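Local coordinates for metallo-beta-lactamase family protein (Thermus thermophilus, PDB 2ZO4) that binds two zinc ions in a metallo-beta-lactamase fold and is probably a hydrolase, its natural substrate not being established, at residues A[197-203]-A[290-295]; A[214-219]-A[247-251]; A[40-46]-A[139-143]. All coordinates share one frame. Numbering follows the deposited sequence.

Contact 1. Residues A[197-203]-A[290-295]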
loop_
_atom_site.group_PDB
_atom_site.type_symbol
_atom_site.label_atom_id
_atom_site.label_comp_id
_atom_site.label_asym_id
_atom_site.label_seq_id
_atom_site.Cartn_x
_atom_site.Cartn_y
_atom_site.Cartn_z
ATOM N N SER A 197 -4.054 2.439 11.197
ATOM C CA SER A 197 -4.138 1.314 10.292
ATOM C C SER A 197 -3.873 1.809 8.883
ATOM O O SER A 197 -4.405 2.848 8.478
ATOM C CB SER A 197 -5.507 0.639 10.355
ATOM O OG SER A 197 -5.584 -0.406 9.396
ATOM N N PRO A 198 -3.031 1.076 8.133
ATOM C CA PRO A 198 -2.980 1.339 6.703
ATOM C C PRO A 198 -4.352 1.092 6.085
ATOM O O PRO A 198 -5.104 0.233 6.562
ATOM C CB PRO A 198 -1.961 0.317 6.186
ATOM C CG PRO A 198 -1.818 -0.698 7.267
ATOM C CD PRO A 198 -2.093 0.016 8.542
ATOM N N ASN A 199 -4.677 1.854 5.048
ATOM C CA ASN A 199 -5.933 1.690 4.320
ATOM C C ASN A 199 -6.159 0.233 3.910
ATOM O O ASN A 199 -5.223 -0.469 3.527
ATOM C CB ASN A 199 -5.939 2.587 3.077
ATOM C CG ASN A 199 -7.341 3.002 2.651
ATOM O OD1 ASN A 199 -8.035 3.730 3.370
ATOM N ND2 ASN A 199 -7.757 2.556 1.468
ATOM N N VAL A 200 -7.396 -0.226 4.037
ATOM C CA VAL A 200 -7.826 -1.450 3.381
ATOM C C VAL A 200 -9.050 -1.085 2.543
ATOM O O VAL A 200 -10.188 -1.123 3.020
ATOM C CB VAL A 200 -8.076 -2.619 4.384
ATOM C CG1 VAL A 200 -9.148 -2.264 5.419
ATOM C CG2 VAL A 200 -8.430 -3.888 3.643
ATOM N N GLY A 201 -8.797 -0.690 1.299
ATOM C CA GLY A 201 -9.851 -0.172 0.440
ATOM C C GLY A 201 -10.336 -1.149 -0.607
ATOM O O GLY A 201 -9.554 -1.938 -1.143
ATOM N N LEU A 202 -11.635 -1.096 -0.889
ATOM C CA LEU A 202 -12.218 -1.849 -1.989
ATOM C C LEU A 202 -12.379 -0.910 -3.181
ATOM O O LEU A 202 -13.188 0.022 -3.150
ATOM C CB LEU A 202 -13.565 -2.466 -1.587
ATOM C CG LEU A 202 -14.084 -3.630 -2.447
ATOM C CD1 LEU A 202 -14.906 -4.609 -1.607
ATOM C CD2 LEU A 202 -14.886 -3.147 -3.660
ATOM N N TRP A 203 -11.576 -1.154 -4.215
ATOM C CA TRP A 203 -11.618 -0.371 -5.447
ATOM C C TRP A 203 -12.129 -1.252 -6.587
ATOM O O TRP A 203 -12.375 -2.446 -6.396
ATOM C CB TRP A 203 -10.227 0.195 -5.771
ATOM C CG TRP A 203 -9.562 0.873 -4.599
ATOM C CD1 TRP A 203 -8.670 0.311 -3.728
ATOM C CD2 TRP A 203 -9.746 2.227 -4.163
ATOM N NE1 TRP A 203 -8.286 1.231 -2.782
ATOM C CE2 TRP A 203 -8.930 2.415 -3.026
ATOM C CE3 TRP A 203 -10.513 3.303 -4.629
ATOM C CZ2 TRP A 203 -8.862 3.635 -2.345
ATOM C CZ3 TRP A 203 -10.449 4.515 -3.948
ATOM C CH2 TRP A 203 -9.629 4.669 -2.821
ATOM N N ALA A 290 -13.663 3.851 0.483
ATOM C CA ALA A 290 -13.164 2.546 0.048
ATOM C C ALA A 290 -12.930 1.588 1.217
ATOM O O ALA A 290 -13.184 0.390 1.090
ATOM C CB ALA A 290 -11.900 2.701 -0.788
ATOM N N GLU A 291 -12.451 2.128 2.339
ATOM C CA GLU A 291 -12.272 1.367 3.582
ATOM C C GLU A 291 -13.609 0.891 4.139
ATOM O O GLU A 291 -13.747 -0.267 4.542
ATOM C CB GLU A 291 -11.551 2.209 4.641
ATOM C CG GLU A 291 -10.059 1.910 4.807
ATOM C CD GLU A 291 -9.693 1.301 6.166
ATOM O OE1 GLU A 291 -10.599 0.909 6.933
ATOM O OE2 GLU A 291 -8.486 1.217 6.468
ATOM N N THR A 292 -14.582 1.799 4.166
ATOM C CA THR A 292 -15.933 1.491 4.637
ATOM C C THR A 292 -16.584 0.409 3.771
ATOM O O THR A 292 -17.226 -0.502 4.292
ATOM C CB THR A 292 -16.816 2.757 4.685
ATOM O OG1 THR A 292 -16.160 3.761 5.472
ATOM C CG2 THR A 292 -18.180 2.455 5.295
ATOM N N LEU A 293 -16.395 0.514 2.458
ATOM C CA LEU A 293 -16.905 -0.472 1.513
ATOM C C LEU A 293 -16.280 -1.853 1.730
ATOM O O LEU A 293 -16.979 -2.866 1.687
ATOM C CB LEU A 293 -16.695 0.006 0.070
ATOM C CG LEU A 293 -17.231 -0.865 -1.074
ATOM C CD1 LEU A 293 -18.687 -1.271 -0.853
ATOM C CD2 LEU A 293 -17.079 -0.127 -2.391
ATOM N N ALA A 294 -14.968 -1.878 1.965
ATOM C CA ALA A 294 -14.236 -3.109 2.277
ATOM C C ALA A 294 -14.777 -3.819 3.520
ATOM O O ALA A 294 -14.870 -5.049 3.552
ATOM C CB ALA A 294 -12.753 -2.809 2.457
ATOM N N HIS A 295 -15.107 -3.039 4.545
ATOM C CA HIS A 295 -15.645 -3.588 5.783
ATOM C C HIS A 295 -17.075 -4.098 5.607
ATOM O O HIS A 295 -17.435 -5.141 6.154
ATOM C CB HIS A 295 -15.561 -2.562 6.910
ATOM C CG HIS A 295 -14.184 -2.410 7.480
ATOM N ND1 HIS A 295 -13.155 -1.810 6.785
ATOM C CD2 HIS A 295 -13.664 -2.793 8.669
ATOM C CE1 HIS A 295 -12.061 -1.823 7.526
ATOM N NE2 HIS A 295 -12.342 -2.416 8.672
HETATM O O HOH W 1 -7.379 3.483 7.777
#
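A loop can lie close on a helix where small residues leave room for its backbone, as 197-203 does on helix segment 290-295. The hollow lies between A290 and A294: G201 passes with CA 3.4 Å from A290 O, where a CB would crowd A290 CB and clash with W203 NE1. V200 O meets A294 CB at 3.1 Å. On one flank W203 lays its six-membered ring over A290 CB, 3.6 Å from the centroid, a CH-pi contact; on another L202 packs CD2 against L293 CD2 (3.9 Å). Two hydrogen bonds fix the fit: L202 N to A290 O (2.9 Å) and V200 N to E291 OE2 (3.0 Å). Water 1 joins that carboxylate oxygen to S197 O. V200 CG1 fills the space beside H295 CE1 (3.6 Å). P198 and V200 also touch F214 of helix 210-222, while S197 and H295 reach helix 240-261; the loop thus links the zinc site, where N199 O is hydrogen-bonded to H171 ND1, to these helices and 286-301.

Contact 2. Residues A[214-219]-A[247-251]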
loop_
_atom_site.group_PDB
_atom_site.type_symbol
_atom_site.label_atom_id
_atom_site.label_comp_id
_atom_site.label_asym_id
_atom_site.label_seq_id
_atom_site.Cartn_x
_atom_site.Cartn_y
_atom_site.Cartn_z
ATOM N N PHE A 214 -6.246 -8.794 4.215
ATOM C CA PHE A 214 -5.478 -7.923 5.104
ATOM C C PHE A 214 -5.262 -8.565 6.461
ATOM O O PHE A 214 -4.162 -8.516 7.004
ATOM C CB PHE A 214 -6.163 -6.562 5.271
ATOM C CG PHE A 214 -5.363 -5.575 6.078
ATOM C CD1 PHE A 214 -4.265 -4.920 5.516
ATOM C CD2 PHE A 214 -5.710 -5.289 7.398
ATOM C CE1 PHE A 214 -3.517 -4.003 6.264
ATOM C CE2 PHE A 214 -4.969 -4.376 8.153
ATOM C CZ PHE A 214 -3.869 -3.737 7.585
ATOM N N LEU A 215 -6.317 -9.165 7.003
ATOM C CA LEU A 215 -6.248 -9.814 8.308
ATOM C C LEU A 215 -5.398 -11.089 8.273
ATOM O O LEU A 215 -4.696 -11.399 9.236
ATOM C CB LEU A 215 -7.659 -10.076 8.866
ATOM C CG LEU A 215 -8.514 -8.824 9.138
ATOM C CD1 LEU A 215 -9.974 -9.180 9.420
ATOM C CD2 LEU A 215 -7.938 -7.975 10.271
ATOM N N ARG A 216 -5.442 -11.816 7.159
ATOM C CA ARG A 216 -4.579 -12.987 6.996
ATOM C C ARG A 216 -3.109 -12.571 6.867
ATOM O O ARG A 216 -2.216 -13.277 7.334
ATOM C CB ARG A 216 -5.027 -13.829 5.798
ATOM C CG ARG A 216 -4.232 -15.107 5.589
ATOM C CD ARG A 216 -5.145 -16.312 5.427
ATOM N NE ARG A 216 -5.411 -16.974 6.706
ATOM C CZ ARG A 216 -4.754 -18.044 7.159
ATOM N NH1 ARG A 216 -3.777 -18.594 6.446
ATOM N NH2 ARG A 216 -5.075 -18.566 8.338
ATOM N N SER A 217 -2.870 -11.421 6.238
ATOM C CA SER A 217 -1.516 -10.877 6.091
ATOM C C SER A 217 -0.930 -10.469 7.441
ATOM O O SER A 217 0.239 -10.726 7.712
ATOM C CB SER A 217 -1.503 -9.699 5.114
ATOM O OG SER A 217 -1.836 -10.133 3.809
ATOM N N LEU A 218 -1.757 -9.847 8.282
ATOM C CA LEU A 218 -1.379 -9.504 9.656
ATOM C C LEU A 218 -1.008 -10.746 10.465
ATOM O O LEU A 218 -0.042 -10.719 11.225
ATOM C CB LEU A 218 -2.505 -8.745 10.366
ATOM C CG LEU A 218 -3.000 -7.398 9.834
ATOM C CD1 LEU A 218 -4.201 -6.937 10.648
ATOM C CD2 LEU A 218 -1.900 -6.337 9.836
ATOM N N ASP A 219 -1.780 -11.820 10.302
ATOM C CA ASP A 219 -1.478 -13.115 10.922
ATOM C C ASP A 219 -0.107 -13.622 10.492
ATOM O O ASP A 219 0.691 -14.045 11.328
ATOM C CB ASP A 219 -2.536 -14.158 10.545
ATOM C CG ASP A 219 -3.771 -14.105 11.430
ATOM O OD1 ASP A 219 -3.637 -13.966 12.667
ATOM O OD2 ASP A 219 -4.890 -14.220 10.883
ATOM N N LEU A 247 -3.595 -4.300 15.240
ATOM C CA LEU A 247 -4.324 -3.957 14.014
ATOM C C LEU A 247 -5.466 -4.928 13.740
ATOM O O LEU A 247 -6.490 -4.551 13.169
ATOM C CB LEU A 247 -3.375 -3.878 12.818
ATOM C CG LEU A 247 -2.477 -2.640 12.779
ATOM C CD1 LEU A 247 -1.398 -2.780 11.714
ATOM C CD2 LEU A 247 -3.300 -1.383 12.553
ATOM N N LYS A 248 -5.274 -6.177 14.157
ATOM C CA LYS A 248 -6.327 -7.181 14.163
ATOM C C LYS A 248 -7.492 -6.696 15.025
ATOM O O LYS A 248 -8.636 -6.648 14.570
ATOM C CB LYS A 248 -5.781 -8.478 14.750
ATOM C CG LYS A 248 -6.054 -9.699 13.928
ATOM C CD LYS A 248 -5.027 -9.819 12.829
ATOM C CE LYS A 248 -4.916 -11.248 12.344
ATOM N NZ LYS A 248 -6.063 -11.691 11.491
ATOM N N ALA A 249 -7.173 -6.321 16.264
ATOM C CA ALA A 249 -8.160 -5.860 17.239
ATOM C C ALA A 249 -8.838 -4.570 16.787
ATOM O O ALA A 249 -10.044 -4.401 16.969
ATOM C CB ALA A 249 -7.508 -5.675 18.612
ATOM N N HIS A 250 -8.051 -3.676 16.192
ATOM C CA HIS A 250 -8.544 -2.424 15.616
ATOM C C HIS A 250 -9.666 -2.657 14.607
ATOM O O HIS A 250 -10.728 -2.049 14.701
ATOM C CB HIS A 250 -7.390 -1.653 14.957
ATOM C CG HIS A 250 -7.826 -0.425 14.218
ATOM N ND1 HIS A 250 -8.299 0.700 14.858
ATOM C CD2 HIS A 250 -7.863 -0.147 12.892
ATOM C CE1 HIS A 250 -8.608 1.619 13.959
ATOM N NE2 HIS A 250 -8.352 1.130 12.758
ATOM N N HIS A 251 -9.425 -3.538 13.640
ATOM C CA HIS A 251 -10.417 -3.804 12.603
ATOM C C HIS A 251 -11.631 -4.557 13.128
ATOM O O HIS A 251 -12.740 -4.350 12.644
ATOM C CB HIS A 251 -9.783 -4.495 11.398
ATOM C CG HIS A 251 -8.951 -3.570 10.567
ATOM N ND1 HIS A 251 -9.503 -2.683 9.667
ATOM C CD2 HIS A 251 -7.616 -3.357 10.536
ATOM C CE1 HIS A 251 -8.539 -1.978 9.102
ATOM N NE2 HIS A 251 -7.385 -2.370 9.610
#
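K248 folds its aliphatic chain over L218, CD lying 3.7 Å from L218 CB, and delivers its ammonium group to the partner helix: NZ donates to L215 O at 2.7 Å and forms a salt bridge with D219 OD2 at 2.9 Å, though with a weak hydrogen bond. L215 O already accepts from D219 N inside its own helix, so K248 shares it. The principle is that a long side chain can reach across a helix pair to a backbone carbonyl of the other helix; here the axes of the two short segments stay 10.3 Å apart, nearly antiparallel at 156°. Next to the polar bridge the interface turns apolar, with L218 CD1 3.8 Å from L247 CB and L215 CD2 4.1 Å from H251 CB. F214 and H251 meet obliquely, ring centroids 5.2 Å apart. H251 also hydrogen-bonds S197 and H295, and L215 touches Y298; helices 210-222 and 240-261 thus pack together beside helix 286-301, with F214 touching P198 of the loop that follows strand 185-189.

Contact 3. Residues A[40-46]-A[139-143]; sequences LGTRAAR and ERVHP
Segment 40-46 begins extended at L40 (phi/psi -156/173), bends through an inverse gamma turn centred on G41 (-84/72), in which T42 N bonds L40 O at 3.0 Å, and enters helix 43-55 after T42 (-118/160). Segment 139-143 passes from E139 (-66/-24) and R140 (-95/-2) into extended residues V141 to P143. The backbones are nearest at G41 and R140, with CA atoms 4.4 Å apart, and one hydrogen bond joins them: G41 N to R140 O, 2.8 Å, 157° at the hydrogen. Glycine suits this point, since a CB would clash with H142 NE2. T42 (chi1 p) is the N-cap, its OG1 accepting from A45 N at 2.9 Å. Its CG2 rests 3.3 Å from R140 CD. R140 (chi1 to chi3 m, t, m) runs beside L40 (p, t), its NE 4.0 Å from L40 CD1, and its NH2 is hydrogen-bonded to Y17. R46 (m, t, t) brings NH2 to 3.2 Å from H142 NE2, H142 having chi1 m; the R46 guanidinium also makes a cation-pi contact with F81. Water 2 donates to G41 O (3.0 Å) and weakly to E139 O (3.3 Å), and lies 2.9 Å from H142 NE2. About 261 Å² is buried. It shows a capped helix start tied by a single backbone bond to a loop distant in sequence, the L40 side chain about 5 Å from that of D74, a ligand of the second zinc. The turn and capped helix start open the beta-alpha-beta crossover from strand 32-36 through helix 43-55 to parallel strand 65-68 of the metallo-beta-lactamase fold.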
loop_
_atom_site.group_PDB
_atom_site.type_symbol
_atom_site.label_atom_id
_atom_site.label_comp_id
_atom_site.label_asym_id
_atom_site.label_seq_id
_atom_site.Cartn_x
_atom_site.Cartn_y
_atom_site.Cartn_z
ATOM N N LEU A 40 7.071 9.995 -5.628
ATOM C CA LEU A 40 6.304 10.389 -6.816
ATOM C C LEU A 40 6.773 11.722 -7.401
ATOM O O LEU A 40 7.604 12.414 -6.806
ATOM C CB LEU A 40 4.797 10.430 -6.503
ATOM C CG LEU A 40 4.194 11.598 -5.712
ATOM C CD1 LEU A 40 2.683 11.442 -5.650
ATOM C CD2 LEU A 40 4.781 11.724 -4.306
ATOM N N GLY A 41 6.220 12.071 -8.562
ATOM C CA GLY A 41 6.689 13.209 -9.347
ATOM C C GLY A 41 6.125 14.550 -8.934
ATOM O O GLY A 41 5.282 15.117 -9.628
ATOM N N THR A 42 6.576 15.046 -7.788
ATOM C CA THR A 42 6.380 16.446 -7.424
ATOM C C THR A 42 7.769 17.042 -7.306
ATOM O O THR A 42 8.740 16.304 -7.147
ATOM C CB THR A 42 5.623 16.633 -6.081
ATOM O OG1 THR A 42 6.439 16.205 -4.983
ATOM C CG2 THR A 42 4.307 15.865 -6.073
ATOM N N ARG A 43 7.865 18.367 -7.380
ATOM C CA ARG A 43 9.142 19.057 -7.208
ATOM C C ARG A 43 9.719 18.814 -5.809
ATOM O O ARG A 43 10.920 18.557 -5.658
ATOM C CB ARG A 43 8.988 20.558 -7.485
ATOM N N ALA A 44 8.856 18.875 -4.798
ATOM C CA ALA A 44 9.261 18.668 -3.409
ATOM C C ALA A 44 9.729 17.236 -3.128
ATOM O O ALA A 44 10.685 17.034 -2.385
ATOM C CB ALA A 44 8.136 19.060 -2.462
ATOM N N ALA A 45 9.052 16.251 -3.715
ATOM C CA ALA A 45 9.427 14.848 -3.532
ATOM C C ALA A 45 10.709 14.489 -4.284
ATOM O O ALA A 45 11.606 13.863 -3.717
ATOM C CB ALA A 45 8.283 13.923 -3.935
ATOM N N ARG A 46 10.789 14.886 -5.555
ATOM C CA ARG A 46 11.995 14.681 -6.370
ATOM C C ARG A 46 13.218 15.342 -5.743
ATOM O O ARG A 46 14.299 14.753 -5.707
ATOM C CB ARG A 46 11.807 15.243 -7.781
ATOM C CG ARG A 46 10.882 14.453 -8.689
ATOM C CD ARG A 46 10.670 15.215 -9.989
ATOM N NE ARG A 46 9.859 14.474 -10.956
ATOM C CZ ARG A 46 10.349 13.634 -11.867
ATOM N NH1 ARG A 46 11.654 13.408 -11.944
ATOM N NH2 ARG A 46 9.527 13.013 -12.700
ATOM N N GLU A 139 -0.905 12.607 -12.983
ATOM C CA GLU A 139 0.116 13.509 -13.515
ATOM C C GLU A 139 1.443 13.391 -12.757
ATOM O O GLU A 139 2.503 13.711 -13.298
ATOM C CB GLU A 139 -0.383 14.957 -13.474
ATOM N N ARG A 140 1.367 12.932 -11.509
ATOM C CA ARG A 140 2.536 12.773 -10.642
ATOM C C ARG A 140 3.090 11.342 -10.692
ATOM O O ARG A 140 4.107 11.035 -10.062
ATOM C CB ARG A 140 2.176 13.151 -9.199
ATOM C CG ARG A 140 1.521 14.519 -9.060
ATOM C CD ARG A 140 1.486 14.990 -7.622
ATOM N NE ARG A 140 0.371 14.428 -6.866
ATOM C CZ ARG A 140 -0.652 15.133 -6.390
ATOM N NH1 ARG A 140 -0.716 16.448 -6.578
ATOM N NH2 ARG A 140 -1.615 14.517 -5.717
ATOM N N VAL A 141 2.419 10.477 -11.449
ATOM C CA VAL A 141 2.800 9.073 -11.531
ATOM C C VAL A 141 3.437 8.739 -12.876
ATOM O O VAL A 141 2.876 9.037 -13.933
ATOM C CB VAL A 141 1.602 8.137 -11.242
ATOM C CG1 VAL A 141 1.967 6.682 -11.508
ATOM C CG2 VAL A 141 1.126 8.320 -9.802
ATOM N N HIS A 142 4.613 8.118 -12.809
ATOM C CA HIS A 142 5.342 7.662 -13.988
ATOM C C HIS A 142 5.430 6.142 -13.930
ATOM O O HIS A 142 6.347 5.598 -13.310
ATOM C CB HIS A 142 6.739 8.287 -14.024
ATOM C CG HIS A 142 6.726 9.781 -13.960
ATOM N ND1 HIS A 142 6.875 10.577 -15.077
ATOM C CD2 HIS A 142 6.555 10.627 -12.916
ATOM C CE1 HIS A 142 6.807 11.847 -14.722
ATOM N NE2 HIS A 142 6.611 11.905 -13.417
ATOM N N PRO A 143 4.461 5.450 -14.555
ATOM C CA PRO A 143 4.399 3.989 -14.488
ATOM C C PRO A 143 5.546 3.316 -15.248
ATOM O O PRO A 143 5.934 3.795 -16.316
ATOM C CB PRO A 143 3.056 3.660 -15.160
ATOM C CG PRO A 143 2.308 4.958 -15.217
ATOM C CD PRO A 143 3.355 6.001 -15.356
HETATM O O HOH W 2 5.638 14.447 -12.553
#

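How the contacts relate
Contacts 1 and 2 form one continuous cluster of contacts, their centres 13 Å apart and contact 2 nested within the chain loop that contact 1 closes. H251 of contact 2 makes the polar links, with NE2 2.7 Å from S197 OG and ND1 3.0 Å from H295 NE2, both probable hydrogen bonds; L247 CD2 adds packing at 3.6 Å from S197 CA. Contact 3 closes earlier in the chain and stands apart, about 25 Å from contact 1 and 31 Å from contact 2 between centres, across the chain's centre from the latter. All three approach the dinuclear zinc site: the side chains of N199, F214 and L40 lie about 6, 9 and 10 Å from a zinc ion.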